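Local atomic coordinates of pyruvate synthase subunit porC (Thermotoga maritima MSB8, PDB entry 2RAA), a protein that forms the gamma chain of a heterotetrameric pyruvate synthase, which converts pyruvate and coenzyme A to acetyl-CoA and carbon dioxide while reducing ferredoxin. Residues Q37-A42 against G162-E167. Numbering follows the deposited sequence.
Sequences QMLAEA and GIVPLE
Leu39 carries the contact through one methyl group, CD1, which meets two consecutive residues of the opposing turn: it lies 4.1 Å from Ile163 CG2 and 4.1 Å from Val164 CG2. CG of Leu39 stands anti to the backbone N (chi1 171°), an orientation that brings the isobutyl group across to the turn. Leucine suits this buried apolar site because its branched end lets a single methyl span both neighbours. Both partners answer with a branch carried directly on CB, so these beta-branched residues present a methyl close to their own backbone. The leucine side chain runs nearly perpendicular to that of Ile163 and at a slant to that of Val164. No hydrogen bond crosses this small interface. It joins helix 32-45, which follows the first strand of a mixed beta-sheet, to the short link between helices 150-161 and 166-176. Gly162 opens that link with positive phi (61°), which glycine adopts easily. On the tight side, Leu39 and Val164 are buried: Leu157 and Ile71 also pack on the leucine, while Val158 and Ile169 cover the valine. One helical turn farther on, Ala42 CB also faces the link, 4.6 Å from Val164 CG2, and this small methyl rests on Ala168 and Ile169 too. The contact opens toward solvent at Ile163, which is partly exposed although it touches Ile71 of the sheet. Beyond Val164 the chain turns outward: Pro165, at the end of the link, and Glu167, in the first turn of helix 166-176, are exposed. Glu41, on helix 32-45, forms a salt bridge with Arg172 of helix 166-176.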
ATOM      1  N   GLN A  37       1.699   0.494  -9.363  1.00 52.13           N
ATOM      2  CA  GLN A  37       1.954  -0.174 -10.635  1.00 53.76           C
ATOM      3  C   GLN A  37       2.143  -1.648 -10.452  1.00 55.88           C
ATOM      4  O   GLN A  37       1.535  -2.446 -11.156  1.00 58.54           O
ATOM      5  CB  GLN A  37       3.183   0.395 -11.343  1.00 59.75           C
ATOM      6  CG  GLN A  37       2.894   1.687 -12.121  1.00 68.74           C
ATOM      7  CD  GLN A  37       2.135   1.403 -13.410  1.00 83.74           C
ATOM      8  OE1 GLN A  37       2.673   0.755 -14.337  1.00 91.40           O
ATOM      9  NE2 GLN A  37       0.875   1.870 -13.478  1.00 77.27           N
HETATM   10  N   MSE A  38       2.964  -2.003  -9.478  1.00 56.22           N
HETATM   11  CA  MSE A  38       3.360  -3.389  -9.226  1.00 56.56           C
HETATM   12  C   MSE A  38       2.193  -4.279  -8.852  1.00 55.80           C
HETATM   13  O   MSE A  38       2.097  -5.444  -9.254  1.00 51.87           O
HETATM   14  CB  MSE A  38       4.395  -3.388  -8.092  1.00 59.12           C
HETATM   15  CG  MSE A  38       5.322  -4.567  -8.109  1.00 63.32           C
HETATM   16 SE   MSE A  38       6.608  -4.543  -6.655  0.75 62.84          SE
HETATM   17  CE  MSE A  38       6.908  -2.621  -6.299  1.00 59.91           C
ATOM     18  N   LEU A  39       1.282  -3.707  -8.079  1.00 55.13           N
ATOM     19  CA  LEU A  39       0.126  -4.429  -7.663  1.00 52.76           C
ATOM     20  C   LEU A  39      -0.674  -4.690  -8.933  1.00 56.53           C
ATOM     21  O   LEU A  39      -1.012  -5.825  -9.240  1.00 53.79           O
ATOM     22  CB  LEU A  39      -0.655  -3.589  -6.669  1.00 51.99           C
ATOM     23  CG  LEU A  39      -2.003  -4.157  -6.309  1.00 49.93           C
ATOM     24  CD1 LEU A  39      -1.827  -5.584  -5.781  1.00 47.05           C
ATOM     25  CD2 LEU A  39      -2.635  -3.223  -5.295  1.00 45.30           C
ATOM     26  N   ALA A  40      -0.928  -3.623  -9.694  1.00 56.50           N
ATOM     27  CA  ALA A  40      -1.649  -3.722 -10.965  1.00 55.16           C
ATOM     28  C   ALA A  40      -0.974  -4.777 -11.848  1.00 52.64           C
ATOM     29  O   ALA A  40      -1.613  -5.713 -12.343  1.00 50.36           O
ATOM     30  CB  ALA A  40      -1.704  -2.321 -11.681  1.00 52.51           C
ATOM     31  N   GLU A  41       0.324  -4.639 -12.028  1.00 54.73           N
ATOM     32  CA  GLU A  41       1.066  -5.638 -12.843  1.00 55.57           C
ATOM     33  C   GLU A  41       0.870  -7.057 -12.356  1.00 52.81           C
ATOM     34  O   GLU A  41       0.694  -7.961 -13.164  1.00 58.65           O
ATOM     35  CB  GLU A  41       2.536  -5.252 -12.978  1.00 56.34           C
ATOM     36  CG  GLU A  41       2.736  -4.343 -14.165  1.00 67.77           C
ATOM     37  CD  GLU A  41       3.989  -3.507 -14.124  1.00 84.00           C
ATOM     38  OE1 GLU A  41       4.870  -3.747 -13.254  1.00 94.09           O
ATOM     39  OE2 GLU A  41       4.069  -2.588 -14.984  1.00 91.40           O
ATOM     40  N   ALA A  42       0.821  -7.256 -11.047  1.00 54.15           N
ATOM     41  CA  ALA A  42       0.573  -8.591 -10.466  1.00 52.38           C
ATOM     42  C   ALA A  42      -0.782  -9.139 -10.837  1.00 54.84           C
ATOM     43  O   ALA A  42      -0.922 -10.323 -11.166  1.00 57.77           O
ATOM     44  CB  ALA A  42       0.647  -8.502  -8.985  1.00 50.61           C
ATOM     45  N   GLY A 162      -6.156  -9.672   0.814  1.00 51.51           N
ATOM     46  CA  GLY A 162      -6.130 -10.868  -0.044  1.00 52.29           C
ATOM     47  C   GLY A 162      -6.336 -10.572  -1.521  1.00 51.30           C
ATOM     48  O   GLY A 162      -6.676 -11.467  -2.272  1.00 48.73           O
ATOM     49  N   ILE A 163      -6.071  -9.342  -1.973  1.00 50.49           N
ATOM     50  CA  ILE A 163      -6.462  -8.940  -3.355  1.00 48.84           C
ATOM     51  C   ILE A 163      -5.745  -9.726  -4.438  1.00 51.18           C
ATOM     52  O   ILE A 163      -6.280  -9.918  -5.530  1.00 49.61           O
ATOM     53  CB  ILE A 163      -6.327  -7.427  -3.554  1.00 50.85           C
ATOM     54  CG1 ILE A 163      -6.887  -6.961  -4.886  1.00 52.63           C
ATOM     55  CG2 ILE A 163      -4.839  -6.992  -3.394  1.00 48.70           C
ATOM     56  CD1 ILE A 163      -8.319  -7.364  -5.212  1.00 44.49           C
ATOM     57  N   VAL A 164      -4.543 -10.206  -4.130  1.00 50.85           N
ATOM     58  CA  VAL A 164      -3.792 -11.106  -5.013  1.00 50.62           C
ATOM     59  C   VAL A 164      -2.957 -12.014  -4.118  1.00 50.66           C
ATOM     60  O   VAL A 164      -2.805 -11.718  -2.949  1.00 51.28           O
ATOM     61  CB  VAL A 164      -2.831 -10.352  -5.968  1.00 53.41           C
ATOM     62  CG1 VAL A 164      -3.613  -9.410  -6.886  1.00 49.09           C
ATOM     63  CG2 VAL A 164      -1.696  -9.596  -5.185  1.00 45.56           C
ATOM     64  N   PRO A 165      -2.463 -13.143  -4.643  1.00 51.39           N
ATOM     65  CA  PRO A 165      -1.507 -13.923  -3.847  1.00 52.70           C
ATOM     66  C   PRO A 165      -0.170 -13.212  -3.714  1.00 50.17           C
ATOM     67  O   PRO A 165       0.233 -12.490  -4.617  1.00 50.19           O
ATOM     68  CB  PRO A 165      -1.329 -15.216  -4.653  1.00 52.05           C
ATOM     69  CG  PRO A 165      -1.733 -14.880  -6.037  1.00 57.49           C
ATOM     70  CD  PRO A 165      -2.785 -13.803  -5.924  1.00 53.07           C
ATOM     71  N   LEU A 166       0.533 -13.474  -2.622  1.00 50.69           N
ATOM     72  CA  LEU A 166       1.833 -12.835  -2.391  1.00 49.86           C
ATOM     73  C   LEU A 166       2.868 -13.271  -3.469  1.00 50.34           C
ATOM     74  O   LEU A 166       3.672 -12.474  -3.970  1.00 51.04           O
ATOM     75  CB  LEU A 166       2.308 -13.122  -0.955  1.00 49.57           C
ATOM     76  CG  LEU A 166       3.361 -12.173  -0.354  1.00 46.69           C
ATOM     77  CD1 LEU A 166       2.866 -10.760  -0.196  1.00 46.20           C
ATOM     78  CD2 LEU A 166       3.754 -12.685   0.977  1.00 55.22           C
ATOM     79  N   GLU A 167       2.789 -14.524  -3.878  1.00 51.59           N
ATOM     80  CA  GLU A 167       3.671 -15.074  -4.916  1.00 51.64           C
ATOM     81  C   GLU A 167       3.606 -14.214  -6.206  1.00 49.41           C
ATOM     82  O   GLU A 167       4.613 -14.034  -6.892  1.00 51.65           O
ATOM     83  CB  GLU A 167       3.279 -16.544  -5.216  1.00 53.99           C
ATOM     84  CG  GLU A 167       2.623 -17.273  -4.028  1.00 55.87           C
TER